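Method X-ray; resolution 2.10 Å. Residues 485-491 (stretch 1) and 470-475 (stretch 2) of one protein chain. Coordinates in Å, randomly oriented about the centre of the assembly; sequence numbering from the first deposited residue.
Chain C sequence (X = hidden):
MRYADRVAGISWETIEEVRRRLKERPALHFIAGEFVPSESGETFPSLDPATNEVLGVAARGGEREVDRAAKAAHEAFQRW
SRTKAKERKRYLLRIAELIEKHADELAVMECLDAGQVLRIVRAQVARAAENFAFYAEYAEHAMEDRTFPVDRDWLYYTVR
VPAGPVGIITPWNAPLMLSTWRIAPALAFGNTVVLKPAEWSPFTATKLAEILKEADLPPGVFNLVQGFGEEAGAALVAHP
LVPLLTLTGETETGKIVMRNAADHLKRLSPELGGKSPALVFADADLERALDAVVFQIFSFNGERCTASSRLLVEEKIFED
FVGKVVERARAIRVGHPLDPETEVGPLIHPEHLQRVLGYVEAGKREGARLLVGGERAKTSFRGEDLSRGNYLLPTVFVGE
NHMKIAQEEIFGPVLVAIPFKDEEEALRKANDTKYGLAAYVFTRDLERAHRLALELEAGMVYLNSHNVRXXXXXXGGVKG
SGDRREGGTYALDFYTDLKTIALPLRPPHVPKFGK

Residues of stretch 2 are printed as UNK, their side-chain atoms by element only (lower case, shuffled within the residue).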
ATOM      1  N   ARG C 485       4.770 -16.322  -3.124  1.00 21.00           N
ATOM      2  CA  ARG C 485       3.557 -16.118  -3.895  1.00 19.77           C
ATOM      3  C   ARG C 485       3.838 -15.552  -5.277  1.00 21.33           C
ATOM      4  O   ARG C 485       4.850 -14.890  -5.496  1.00 20.45           O
ATOM      5  CB  ARG C 485       2.619 -15.174  -3.141  1.00 17.23           C
ATOM      6  CG  ARG C 485       2.101 -15.720  -1.813  1.00 16.64           C
ATOM      7  CD  ARG C 485       0.964 -16.718  -2.012  1.00 12.83           C
ATOM      8  NE  ARG C 485       0.481 -17.222  -0.728  1.00 14.57           N
ATOM      9  CZ  ARG C 485       1.036 -18.227  -0.052  1.00 14.09           C
ATOM     10  NH1 ARG C 485       2.098 -18.860  -0.535  1.00 18.86           N
ATOM     11  NH2 ARG C 485       0.537 -18.591   1.122  1.00 14.85           N
ATOM     12  N   GLU C 486       2.936 -15.850  -6.207  1.00 19.76           N
ATOM     13  CA  GLU C 486       3.008 -15.346  -7.574  1.00 21.45           C
ATOM     14  C   GLU C 486       1.734 -14.516  -7.738  1.00 21.34           C
ATOM     15  O   GLU C 486       0.809 -14.631  -6.924  1.00 19.57           O
ATOM     16  CB  GLU C 486       3.000 -16.491  -8.597  1.00 14.03           C
ATOM     17  CG  GLU C 486       4.319 -17.243  -8.749  1.00 12.73           C
ATOM     18  CD  GLU C 486       5.416 -16.405  -9.396  1.00 15.20           C
ATOM     19  OE1 GLU C 486       5.118 -15.326  -9.944  1.00 19.04           O
ATOM     20  OE2 GLU C 486       6.584 -16.832  -9.369  1.00 17.79           O
ATOM     21  N   GLY C 487       1.688 -13.685  -8.774  1.00 19.03           N
ATOM     22  CA  GLY C 487       0.509 -12.868  -9.005  1.00 18.15           C
ATOM     23  C   GLY C 487       0.719 -11.384  -8.755  1.00 20.66           C
ATOM     24  O   GLY C 487       0.985 -10.973  -7.623  1.00 22.52           O
ATOM     25  N   GLY C 488       0.600 -10.582  -9.812  1.00 17.46           N
ATOM     26  CA  GLY C 488       0.767  -9.141  -9.696  1.00 21.88           C
ATOM     27  C   GLY C 488       1.958  -8.657  -8.879  1.00 22.33           C
ATOM     28  O   GLY C 488       3.095  -9.076  -9.096  1.00 22.37           O
ATOM     29  N   THR C 489       1.693  -7.768  -7.929  1.00 22.85           N
ATOM     30  CA  THR C 489       2.738  -7.214  -7.079  1.00 23.01           C
ATOM     31  C   THR C 489       3.362  -8.236  -6.126  1.00 22.40           C
ATOM     32  O   THR C 489       4.493  -8.057  -5.679  1.00 20.58           O
ATOM     33  CB  THR C 489       2.197  -6.043  -6.242  1.00 24.42           C
ATOM     34  OG1 THR C 489       1.106  -6.500  -5.430  1.00 36.57           O
ATOM     35  CG2 THR C 489       1.713  -4.930  -7.143  1.00 21.63           C
ATOM     36  N   TYR C 490       2.637  -9.306  -5.811  1.00 17.03           N
ATOM     37  CA  TYR C 490       3.179 -10.311  -4.903  1.00 17.85           C
ATOM     38  C   TYR C 490       4.383 -11.027  -5.496  1.00 21.29           C
ATOM     39  O   TYR C 490       5.275 -11.465  -4.768  1.00 23.57           O
ATOM     40  CB  TYR C 490       2.103 -11.322  -4.518  1.00 16.38           C
ATOM     41  CG  TYR C 490       0.930 -10.667  -3.843  1.00 17.80           C
ATOM     42  CD1 TYR C 490      -0.198 -10.287  -4.571  1.00 17.45           C
ATOM     43  CD2 TYR C 490       0.978 -10.357  -2.485  1.00 15.21           C
ATOM     44  CE1 TYR C 490      -1.255  -9.603  -3.955  1.00 18.65           C
ATOM     45  CE2 TYR C 490      -0.061  -9.680  -1.863  1.00 14.30           C
ATOM     46  CZ  TYR C 490      -1.172  -9.306  -2.597  1.00 18.78           C
ATOM     47  OH  TYR C 490      -2.195  -8.649  -1.963  1.00 17.59           O
ATOM     48  N   ALA C 491       4.407 -11.142  -6.821  1.00 17.91           N
ATOM     49  CA  ALA C 491       5.516 -11.782  -7.512  1.00 17.38           C
ATOM     50  C   ALA C 491       6.788 -10.949  -7.333  1.00 20.45           C
ATOM     51  O   ALA C 491       7.893 -11.490  -7.326  1.00 20.92           O
ATOM     52  CB  ALA C 491       5.187 -11.931  -9.003  1.00 18.33           C
ATOM     53  N   UNK C 470      -8.106 -14.802 -10.323  1.00 23.51           N
ATOM     54  CA  UNK C 470      -8.006 -13.367 -10.559  1.00 20.19           C
ATOM     55  C   UNK C 470      -6.508 -13.102 -10.362  1.00 23.54           C
ATOM     56  O   UNK C 470      -5.995 -13.092  -9.236  1.00 17.44           O
ATOM     57  c   UNK C 470      -8.849 -12.590  -9.548  1.00 16.25           C
ATOM     58  c   UNK C 470      -8.886 -10.056  -8.980  1.00 14.40           C
ATOM     59  n   UNK C 470      -8.999  -8.927  -9.754  1.00 17.83           N
ATOM     60  c   UNK C 470      -9.083  -9.282 -11.023  1.00 12.40           C
ATOM     61  c   UNK C 470      -8.905 -11.118  -9.819  1.00 15.62           C
ATOM     62  n   UNK C 470      -9.030 -10.599 -11.091  1.00 15.52           N
ATOM     63  N   UNK C 471      -5.822 -12.910 -11.482  1.00 14.88           N
ATOM     64  CA  UNK C 471      -4.378 -12.729 -11.525  1.00 18.06           C
ATOM     65  C   UNK C 471      -3.675 -11.824 -10.522  1.00 19.02           C
ATOM     66  O   UNK C 471      -2.553 -12.122 -10.112  1.00 19.89           O
ATOM     67  c   UNK C 471      -3.695 -13.081 -15.321  1.00 21.08           C
ATOM     68  c   UNK C 471      -3.966 -12.346 -12.948  1.00 19.42           C
ATOM     69  c   UNK C 471      -3.995 -14.787 -13.525  1.00 24.53           C
ATOM     70  c   UNK C 471      -4.378 -13.385 -14.000  1.00 23.87           C
ATOM     71  N   UNK C 472      -4.307 -10.712 -10.111  1.00 18.27           N
ATOM     72  CA  UNK C 472      -3.637  -9.832  -9.146  1.00 19.29           C
ATOM     73  C   UNK C 472      -3.505 -10.401  -7.725  1.00 24.28           C
ATOM     74  O   UNK C 472      -2.680  -9.928  -6.940  1.00 16.72           O
ATOM     75  c   UNK C 472      -5.468 -10.035 -10.715  1.00 16.63           C
ATOM     76  c   UNK C 472      -5.099  -8.589 -10.548  1.00 23.55           C
ATOM     77  c   UNK C 472      -4.502  -8.573  -9.166  1.00 18.30           C
ATOM     78  N   UNK C 473      -4.314 -11.402  -7.392  1.00 19.56           N
ATOM     79  CA  UNK C 473      -4.269 -11.967  -6.045  1.00 15.42           C
ATOM     80  C   UNK C 473      -3.043 -12.834  -5.827  1.00 15.26           C
ATOM     81  O   UNK C 473      -2.460 -13.364  -6.776  1.00 16.78           O
ATOM     82  o   UNK C 473      -5.524 -13.988  -6.559  1.00 13.26           O
ATOM     83  c   UNK C 473      -6.784 -12.024  -5.994  1.00 13.46           C
ATOM     84  c   UNK C 473      -5.522 -12.817  -5.735  1.00 14.66           C
ATOM     85  N   UNK C 474      -2.624 -12.983  -4.563  1.00 14.55           N
ATOM     86  CA  UNK C 474      -1.450 -13.814  -4.289  1.00  8.92           C
ATOM     87  C   UNK C 474      -1.792 -15.295  -4.404  1.00 15.95           C
ATOM     88  O   UNK C 474      -2.736 -15.785  -3.775  1.00 16.31           O
ATOM     89  c   UNK C 474      -2.371 -13.051  -2.244  1.00 15.88           C
ATOM     90  c   UNK C 474      -3.096 -12.300  -3.344  1.00 10.65           C
ATOM     91  c   UNK C 474      -1.055 -13.396  -2.877  1.00 12.34           C
ATOM     92  N   UNK C 475      -1.017 -16.001  -5.221  1.00 16.26           N
ATOM     93  CA  UNK C 475      -1.213 -17.425  -5.449  1.00 17.37           C
ATOM     94  C   UNK C 475      -0.018 -18.234  -4.944  1.00 19.21           C
ATOM     95  O   UNK C 475       1.143 -17.889  -5.212  1.00 16.86           O
ATOM     96  c   UNK C 475      -1.404 -17.692  -6.943  1.00 16.90           C
ATOM     97  c   UNK C 475      -0.280 -19.789  -7.741  1.00 16.58           C
ATOM     98  c   UNK C 475      -1.434 -21.895  -7.800  1.00 29.20           C
ATOM     99  c   UNK C 475      -1.433 -19.150  -7.288  1.00 23.71           C
ATOM    100  c   UNK C 475      -2.602 -21.264  -7.351  1.00 26.18           C
ATOM    101  c   UNK C 475      -0.273 -21.150  -7.994  1.00 22.28           C
ATOM    102  c   UNK C 475      -2.594 -19.900  -7.100  1.00 22.69           C
TER
HETATM  103  O   HOH W   1      -1.179  -7.611  -7.013  1.00 15.65           O
HETATM  104  O   HOH W   2      -2.254 -16.651  -0.746  1.00 14.34           O

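Position 470 carries six side-chain atoms: one carbon leading to a five-membered ring of three carbons and two nitrogens. This imidazole identifies His470. Its side chain stays out of reach of stretch 1; what matters here is its backbone, because its carbonyl opens a type I turn.

Position 471 has four carbons, forked at the second, which is the pattern of Leu471. The side chain leaves sideways and does not come near stretch 1, but the backbone does: its O lies 3.3 Å from CA of Gly487. So close an approach is possible where Gly487 has no side chain, since a CB there would fall tightly against this same oxygen.

At position 472 three carbons close a ring onto the backbone N, as only proline does. Pro472 suits the turn, whose phi of -70° a proline ring readily adopts, and its N needs no acceptor. The CA-to-CB bond of Pro472 points away from stretch 1, and the backbone O lies 3.3 Å from CE1 of Tyr490, at the ring edge. Water 1 donates to Pro472 O (2.8 Å) and accepts from Thr489 N (3.0 Å), joining the stretches.

Position 473 bears one carbon carrying an oxygen and a carbon, hence Thr473. Its N closes the turn with a 3.0 Å hydrogen bond to His470 O. The CA-to-CB bond of Thr473 points away; the backbone O of Thr473, 3.7 Å from CA of Gly487, would clash with a CB on that glycine.

Position 474 again shows three carbons closed onto N, a puckered, apolar ring that lies over one face of the Tyr490 ring. This is Pro474, the residue most covered by stretch 1. Its CB is 3.5 Å from the Tyr490 ring centroid in a CH-pi contact and its CD 3.3 Å from CE1 of Tyr490. Water 2 lies 3.2 Å from Pro474 O and 2.8 Å from NE of Arg485, accepting from the latter.

Position 475 has seven carbons, one leading to a six-membered ring without a hydroxyl, and this side chain comes no nearer than 3.8 Å to stretch 1: Phe475. The end of its side chain leads away, while its backbone pairs with Glu486.

The contact therefore works on two levels. Phe475 N donates to Glu486 O (2.8 Å) and Glu486 N donates to Phe475 O (2.9 Å), forming a single antiparallel bridge that fixes the register. Beyond it, Gly487 makes room for the carbonyls of Leu471 and Thr473, and Tyr490 receives Pro474 on its face. Main-chain pairing, close glycine packing and one proline–aromatic contact together hold the stretches, with two waters joining them at polar groups.

Stretch 2, residues 470-475: HLPTPF
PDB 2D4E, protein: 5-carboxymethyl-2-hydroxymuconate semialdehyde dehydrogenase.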